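Local coordinates for protein putative transcriptional regulator, LysR family (Vibrio parahaemolyticus, PDB 3OXN) that is a putative LysR-family transcriptional regulator, probably controlling transcription by binding DNA, represented here by its substrate-binding domain, at residues Asp62-Glu67 with Ser195-Ala200; Gln133-Lys138 with Leu185-Thr190. One frame throughout, in Å; residues are numbered along the deposited sequence.

Contact 1 (Asp62-Glu67 with Ser195-Ala200)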
loop_
_atom_site.group_PDB
_atom_site.type_symbol
_atom_site.label_atom_id
_atom_site.label_comp_id
_atom_site.label_asym_id
_atom_site.label_seq_id
_atom_site.Cartn_x
_atom_site.Cartn_y
_atom_site.Cartn_z
ATOM N N ASP A 62 15.337 2.821 -13.144
ATOM C CA ASP A 62 15.561 1.426 -13.452
ATOM C C ASP A 62 14.227 0.749 -13.696
ATOM O O ASP A 62 14.106 -0.168 -14.517
ATOM C CB ASP A 62 16.310 0.727 -12.317
ATOM C CG ASP A 62 17.802 0.912 -12.419
ATOM O OD1 ASP A 62 18.239 1.611 -13.365
ATOM O OD2 ASP A 62 18.531 0.371 -11.556
ATOM N N GLN A 63 13.225 1.209 -12.964
ATOM C CA GLN A 63 11.907 0.616 -13.043
ATOM C C GLN A 63 11.236 0.906 -14.399
ATOM O O GLN A 63 10.688 -0.002 -15.028
ATOM C CB GLN A 63 11.051 1.062 -11.852
ATOM C CG GLN A 63 10.299 -0.092 -11.205
ATOM C CD GLN A 63 9.779 0.232 -9.823
ATOM O OE1 GLN A 63 10.235 1.186 -9.181
ATOM N NE2 GLN A 63 8.824 -0.577 -9.345
ATOM N N LEU A 64 11.309 2.152 -14.867
ATOM C CA LEU A 64 10.768 2.487 -16.178
ATOM C C LEU A 64 11.645 1.933 -17.298
ATOM O O LEU A 64 11.147 1.523 -18.349
ATOM C CB LEU A 64 10.610 4.001 -16.342
ATOM C CG LEU A 64 9.658 4.744 -15.413
ATOM C CD1 LEU A 64 9.948 6.216 -15.569
ATOM C CD2 LEU A 64 8.203 4.425 -15.695
ATOM N N THR A 65 12.954 1.928 -17.074
ATOM C CA THR A 65 13.899 1.471 -18.093
ATOM C C THR A 65 14.027 -0.057 -18.223
ATOM O O THR A 65 13.980 -0.598 -19.326
ATOM C CB THR A 65 15.291 2.058 -17.858
ATOM O OG1 THR A 65 15.187 3.481 -17.782
ATOM C CG2 THR A 65 16.220 1.690 -18.991
ATOM N N TYR A 66 14.178 -0.765 -17.117
ATOM C CA TYR A 66 14.474 -2.188 -17.229
ATOM C C TYR A 66 13.343 -3.126 -16.835
ATOM O O TYR A 66 13.244 -4.220 -17.367
ATOM C CB TYR A 66 15.744 -2.535 -16.444
ATOM C CG TYR A 66 16.959 -1.809 -16.945
ATOM C CD1 TYR A 66 17.578 -2.194 -18.121
ATOM C CD2 TYR A 66 17.480 -0.729 -16.253
ATOM C CE1 TYR A 66 18.701 -1.527 -18.592
ATOM C CE2 TYR A 66 18.596 -0.055 -16.718
ATOM C CZ TYR A 66 19.202 -0.462 -17.883
ATOM O OH TYR A 66 20.308 0.193 -18.345
ATOM N N GLU A 67 12.490 -2.705 -15.915
ATOM C CA GLU A 67 11.491 -3.603 -15.348
ATOM C C GLU A 67 10.163 -3.582 -16.110
ATOM O O GLU A 67 9.243 -4.305 -15.743
ATOM C CB GLU A 67 11.221 -3.234 -13.886
ATOM C CG GLU A 67 12.423 -2.664 -13.134
ATOM C CD GLU A 67 12.946 -3.581 -12.034
ATOM O OE1 GLU A 67 12.287 -4.595 -11.710
ATOM O OE2 GLU A 67 14.021 -3.269 -11.486
ATOM N N SER A 195 4.141 14.118 -10.010
ATOM C CA SER A 195 4.378 14.088 -11.453
ATOM C C SER A 195 4.222 12.703 -12.084
ATOM O O SER A 195 4.108 11.700 -11.399
ATOM C CB SER A 195 5.763 14.667 -11.791
ATOM O OG SER A 195 6.593 14.740 -10.655
HETATM N N MSE A 196 4.167 12.681 -13.411
HETATM C CA MSE A 196 4.254 11.447 -14.162
HETATM C C MSE A 196 5.676 11.356 -14.640
HETATM O O MSE A 196 6.292 12.377 -14.935
HETATM C CB MSE A 196 3.343 11.493 -15.366
HETATM C CG MSE A 196 1.877 11.395 -15.051
HETATM SE SE MSE A 196 0.851 11.518 -16.730
HETATM C CE MSE A 196 1.507 13.238 -17.385
ATOM N N ILE A 197 6.204 10.143 -14.707
ATOM C CA ILE A 197 7.534 9.949 -15.249
ATOM C C ILE A 197 7.500 8.802 -16.229
ATOM O O ILE A 197 6.871 7.784 -15.965
ATOM C CB ILE A 197 8.564 9.652 -14.140
ATOM C CG1 ILE A 197 8.269 10.484 -12.882
ATOM C CG2 ILE A 197 9.990 9.883 -14.650
ATOM C CD1 ILE A 197 8.712 11.913 -12.963
ATOM N N TRP A 198 8.171 8.959 -17.364
ATOM C CA TRP A 198 8.240 7.879 -18.335
ATOM C C TRP A 198 9.515 7.900 -19.172
ATOM O O TRP A 198 10.205 8.913 -19.261
ATOM C CB TRP A 198 6.998 7.866 -19.243
ATOM C CG TRP A 198 6.870 9.075 -20.110
ATOM C CD1 TRP A 198 7.285 9.197 -21.391
ATOM C CD2 TRP A 198 6.293 10.337 -19.751
ATOM N NE1 TRP A 198 7.002 10.450 -21.862
ATOM C CE2 TRP A 198 6.389 11.173 -20.867
ATOM C CE3 TRP A 198 5.691 10.840 -18.587
ATOM C CZ2 TRP A 198 5.922 12.486 -20.869
ATOM C CZ3 TRP A 198 5.225 12.146 -18.585
ATOM C CH2 TRP A 198 5.343 12.952 -19.717
ATOM N N HIS A 199 9.802 6.758 -19.790
ATOM C CA HIS A 199 10.944 6.607 -20.682
ATOM C C HIS A 199 10.683 7.289 -22.034
ATOM O O HIS A 199 9.563 7.274 -22.535
ATOM C CB HIS A 199 11.222 5.113 -20.887
ATOM C CG HIS A 199 12.622 4.794 -21.327
ATOM N ND1 HIS A 199 13.020 4.851 -22.648
ATOM C CD2 HIS A 199 13.700 4.369 -20.630
ATOM C CE1 HIS A 199 14.289 4.491 -22.740
ATOM N NE2 HIS A 199 14.726 4.191 -21.531
ATOM N N ALA A 200 11.718 7.887 -22.618
ATOM C CA ALA A 200 11.625 8.412 -23.972
ATOM C C ALA A 200 10.952 7.376 -24.870
ATOM O O ALA A 200 10.152 7.711 -25.750
ATOM C CB ALA A 200 12.999 8.745 -24.494
#
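Leu64 and Thr65, in the last turn of helix 60-65, pack against Ile197, Trp198 and His199 on strand 194-199 of a mixed five-stranded sheet. Leu64 is buried, as are Ile197 and Trp198, which it meets. Its CG stands anti to its own carbonyl carbon (chi1 -62°), and both methyls meet the strand backbone: CD1 is 3.5 Å and CD2 3.6 Å from the carbonyl O of Ile197. Leu64 CD1 also approaches Trp198 CA at 3.7 Å and touches the Ile197 side chain at CG2, 3.8 Å away. One leucine tip is thus laid across two successive residues of the strand, and Ala72 and Leu83 of the flanking strands help to enclose it.

The helix is the connection of a beta-alpha-beta crossover from strand 49-54 to the parallel strand 71-74, within one of the two alpha/beta lobes of a periplasmic-binding-protein-like domain. Strand 194-199 runs antiparallel to 71-74 beside it. Trp198 points from the strand away from this helix, while Met196 reaches helix 206-227.

Nearer the surface, Thr65 and His199 cross obliquely. The Thr65 hydroxyl sits at the edge of the imidazole, in its plane, with OG1 3.3 Å from His199 CD2; this is a van der Waals approach, and the polar partner of OG1 is Ser61 O, one helical turn back. Thr65 CG2 lies 3.9 Å from His199 NE2 and, within its own segment, 3.7 Å above the centre of the Tyr66 ring. His199 ND1 accepts a bond from Arg201 N, which would favour the tautomer carrying its proton on NE2. The guanidinium of Arg201 returns to the helix end, where its NH2 bonds Thr65 O.

Contact 2 (Gln133-Lys138 with Leu185-Thr190); sequences QALIDK and LPFQFT
Leu135 and Ala134, at the C-terminal part of helix 125-134 and just beyond it, meet Phe187 and Phe189 on the link between strands 180-183 and 194-199. This is the flank of the second alpha/beta lobe of the periplasmic-binding-protein-like domain, at the start of the chain's return to the first lobe.

The packed part centres on the Phe187 ring. Leu135 comes over one face, the two side chains crossing at about a right angle, and its CD1 makes a CH-pi contact 3.3 Å from the ring centroid and 16° off the normal. CD1 is displaced slightly toward the CD2-CE2 rim, and the second methyl, CD2, is 3.6 Å from Phe187 CE2. Leu185 CB lies 4.2 Å above the opposite face, over its centre, so the ring is sandwiched between two leucines. Phe187 reaches this place with CG between its backbone N and carbonyl carbon (chi1 55°). Tyr113 of helix 110-114 also touches both leucines, while Ile131, one turn back along helix 125-134, touches both phenylalanines.

Packing is looser toward solvent. Gln188, between the two aromatic residues, is exposed and meets the helix only through its backbone, Gln188 O lying 4.2 Å from Ala134 CB, while its side chain takes no part. Beyond Leu135 the chain turns away from the loop in a type I beta turn, closed by a hydrogen bond from Lys138 N to Leu135 O. No hydrogen bond crosses between the segments.

Ala134 joins the two aromatic groups, its CB directed toward the loop. The methyl is 3.9 Å from Phe187 CE1, approached obliquely, and it meets the edge of the Phe189 ring near its plane, 4.0 Å from CD1.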
loop_
_atom_site.group_PDB
_atom_site.type_symbol
_atom_site.label_atom_id
_atom_site.label_comp_id
_atom_site.label_asym_id
_atom_site.label_seq_id
_atom_site.Cartn_x
_atom_site.Cartn_y
_atom_site.Cartn_z
ATOM N N GLN A 133 13.075 19.165 7.289
ATOM C CA GLN A 133 13.821 20.381 7.000
ATOM C C GLN A 133 13.022 21.647 7.340
ATOM O O GLN A 133 13.586 22.744 7.481
ATOM C CB GLN A 133 14.237 20.377 5.534
ATOM C CG GLN A 133 15.162 21.497 5.166
ATOM C CD GLN A 133 16.190 21.796 6.244
ATOM O OE1 GLN A 133 16.461 22.963 6.530
ATOM N NE2 GLN A 133 16.766 20.745 6.852
ATOM N N ALA A 134 11.706 21.485 7.474
ATOM C CA ALA A 134 10.810 22.586 7.814
ATOM C C ALA A 134 10.727 22.678 9.324
ATOM O O ALA A 134 10.499 23.745 9.889
ATOM C CB ALA A 134 9.443 22.337 7.230
ATOM N N LEU A 135 10.915 21.529 9.963
ATOM C CA LEU A 135 10.953 21.435 11.413
ATOM C C LEU A 135 12.393 21.426 11.926
ATOM O O LEU A 135 12.634 21.003 13.047
ATOM C CB LEU A 135 10.231 20.165 11.859
ATOM C CG LEU A 135 8.854 20.304 12.495
ATOM C CD1 LEU A 135 8.163 21.538 12.027
ATOM C CD2 LEU A 135 8.022 19.072 12.209
ATOM N N ILE A 136 13.335 21.899 11.110
ATOM C CA ILE A 136 14.763 21.764 11.403
ATOM C C ILE A 136 15.245 22.514 12.645
ATOM O O ILE A 136 16.256 22.139 13.232
ATOM C CB ILE A 136 15.653 22.141 10.190
ATOM C CG1 ILE A 136 17.043 21.524 10.320
ATOM C CG2 ILE A 136 15.803 23.637 10.068
ATOM C CD1 ILE A 136 17.086 20.052 10.146
ATOM N N ASP A 137 14.529 23.558 13.052
ATOM C CA ASP A 137 14.933 24.381 14.198
ATOM C C ASP A 137 14.100 24.097 15.437
ATOM O O ASP A 137 14.127 24.867 16.393
ATOM C CB ASP A 137 14.803 25.876 13.871
ATOM C CG ASP A 137 15.834 26.357 12.851
ATOM O OD1 ASP A 137 16.998 25.878 12.902
ATOM O OD2 ASP A 137 15.480 27.224 12.009
ATOM N N LYS A 138 13.352 23.003 15.418
ATOM C CA LYS A 138 12.435 22.696 16.504
ATOM C C LYS A 138 12.891 21.475 17.287
ATOM O O LYS A 138 13.684 20.663 16.789
ATOM C CB LYS A 138 11.028 22.444 15.963
ATOM C CG LYS A 138 10.545 23.433 14.890
ATOM C CD LYS A 138 10.548 24.887 15.367
ATOM C CE LYS A 138 10.507 25.837 14.162
ATOM N NZ LYS A 138 11.308 25.275 12.996
ATOM N N LEU A 185 -0.980 21.536 9.454
ATOM C CA LEU A 185 0.353 21.501 10.025
ATOM C C LEU A 185 0.598 22.821 10.723
ATOM O O LEU A 185 0.496 23.871 10.089
ATOM C CB LEU A 185 1.384 21.345 8.919
ATOM C CG LEU A 185 1.524 19.979 8.274
ATOM C CD1 LEU A 185 2.496 20.094 7.122
ATOM C CD2 LEU A 185 1.980 18.963 9.307
ATOM N N PRO A 186 0.954 22.780 12.019
ATOM C CA PRO A 186 1.129 23.983 12.827
ATOM C C PRO A 186 2.394 24.710 12.436
ATOM O O PRO A 186 3.010 25.345 13.290
ATOM C CB PRO A 186 1.300 23.438 14.247
ATOM C CG PRO A 186 1.076 21.981 14.165
ATOM C CD PRO A 186 1.359 21.586 12.762
ATOM N N PHE A 187 2.796 24.592 11.175
ATOM C CA PHE A 187 3.939 25.344 10.681
ATOM C C PHE A 187 3.836 25.640 9.195
ATOM O O PHE A 187 2.945 25.140 8.506
ATOM C CB PHE A 187 5.268 24.650 11.016
ATOM C CG PHE A 187 5.361 23.229 10.537
ATOM C CD1 PHE A 187 5.809 22.939 9.256
ATOM C CD2 PHE A 187 5.022 22.176 11.373
ATOM C CE1 PHE A 187 5.916 21.616 8.823
ATOM C CE2 PHE A 187 5.128 20.845 10.944
ATOM C CZ PHE A 187 5.573 20.569 9.672
ATOM N N GLN A 188 4.739 26.485 8.716
ATOM C CA GLN A 188 4.764 26.838 7.315
ATOM C C GLN A 188 5.410 25.689 6.592
ATOM O O GLN A 188 6.537 25.302 6.908
ATOM C CB GLN A 188 5.570 28.118 7.077
ATOM C CG GLN A 188 5.334 28.740 5.696
ATOM C CD GLN A 188 6.594 29.361 5.098
ATOM O OE1 GLN A 188 7.449 29.886 5.820
ATOM N NE2 GLN A 188 6.715 29.295 3.768
ATOM N N PHE A 189 4.679 25.131 5.638
ATOM C CA PHE A 189 5.164 24.024 4.829
ATOM C C PHE A 189 4.586 24.209 3.441
ATOM O O PHE A 189 3.372 24.342 3.274
ATOM C CB PHE A 189 4.725 22.679 5.417
ATOM C CG PHE A 189 5.225 21.489 4.652
ATOM C CD1 PHE A 189 6.534 21.056 4.798
ATOM C CD2 PHE A 189 4.383 20.801 3.790
ATOM C CE1 PHE A 189 7.002 19.979 4.088
ATOM C CE2 PHE A 189 4.840 19.711 3.076
ATOM C CZ PHE A 189 6.160 19.298 3.228
ATOM N N THR A 190 5.464 24.226 2.447
ATOM C CA THR A 190 5.073 24.595 1.097
ATOM C C THR A 190 4.875 23.353 0.225
ATOM O O THR A 190 5.818 22.608 -0.034
ATOM C CB THR A 190 6.114 25.562 0.476
ATOM O OG1 THR A 190 6.471 26.571 1.442
ATOM C CG2 THR A 190 5.549 26.226 -0.772
#

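In the fold
Contact 1 is largely buried and contact 2 lies at the surface, each on a different lobe of the same LysR substrate-binding domain; their centres are 32 Å apart, their nearest atoms about 13 Å, and they share no helix or strand. Both set the C-terminal part of a helix against a distant part of the chain, and neither has a hydrogen bond across it. In contact 1 the partner is a sheet strand, whose backbone is met by the methyls of one leucine, with a hydroxyl at an imidazole edge. In contact 2 it is an irregular loop, met through phenylalanine rings. That loop leads onward to strand 194-199, the strand used in contact 1.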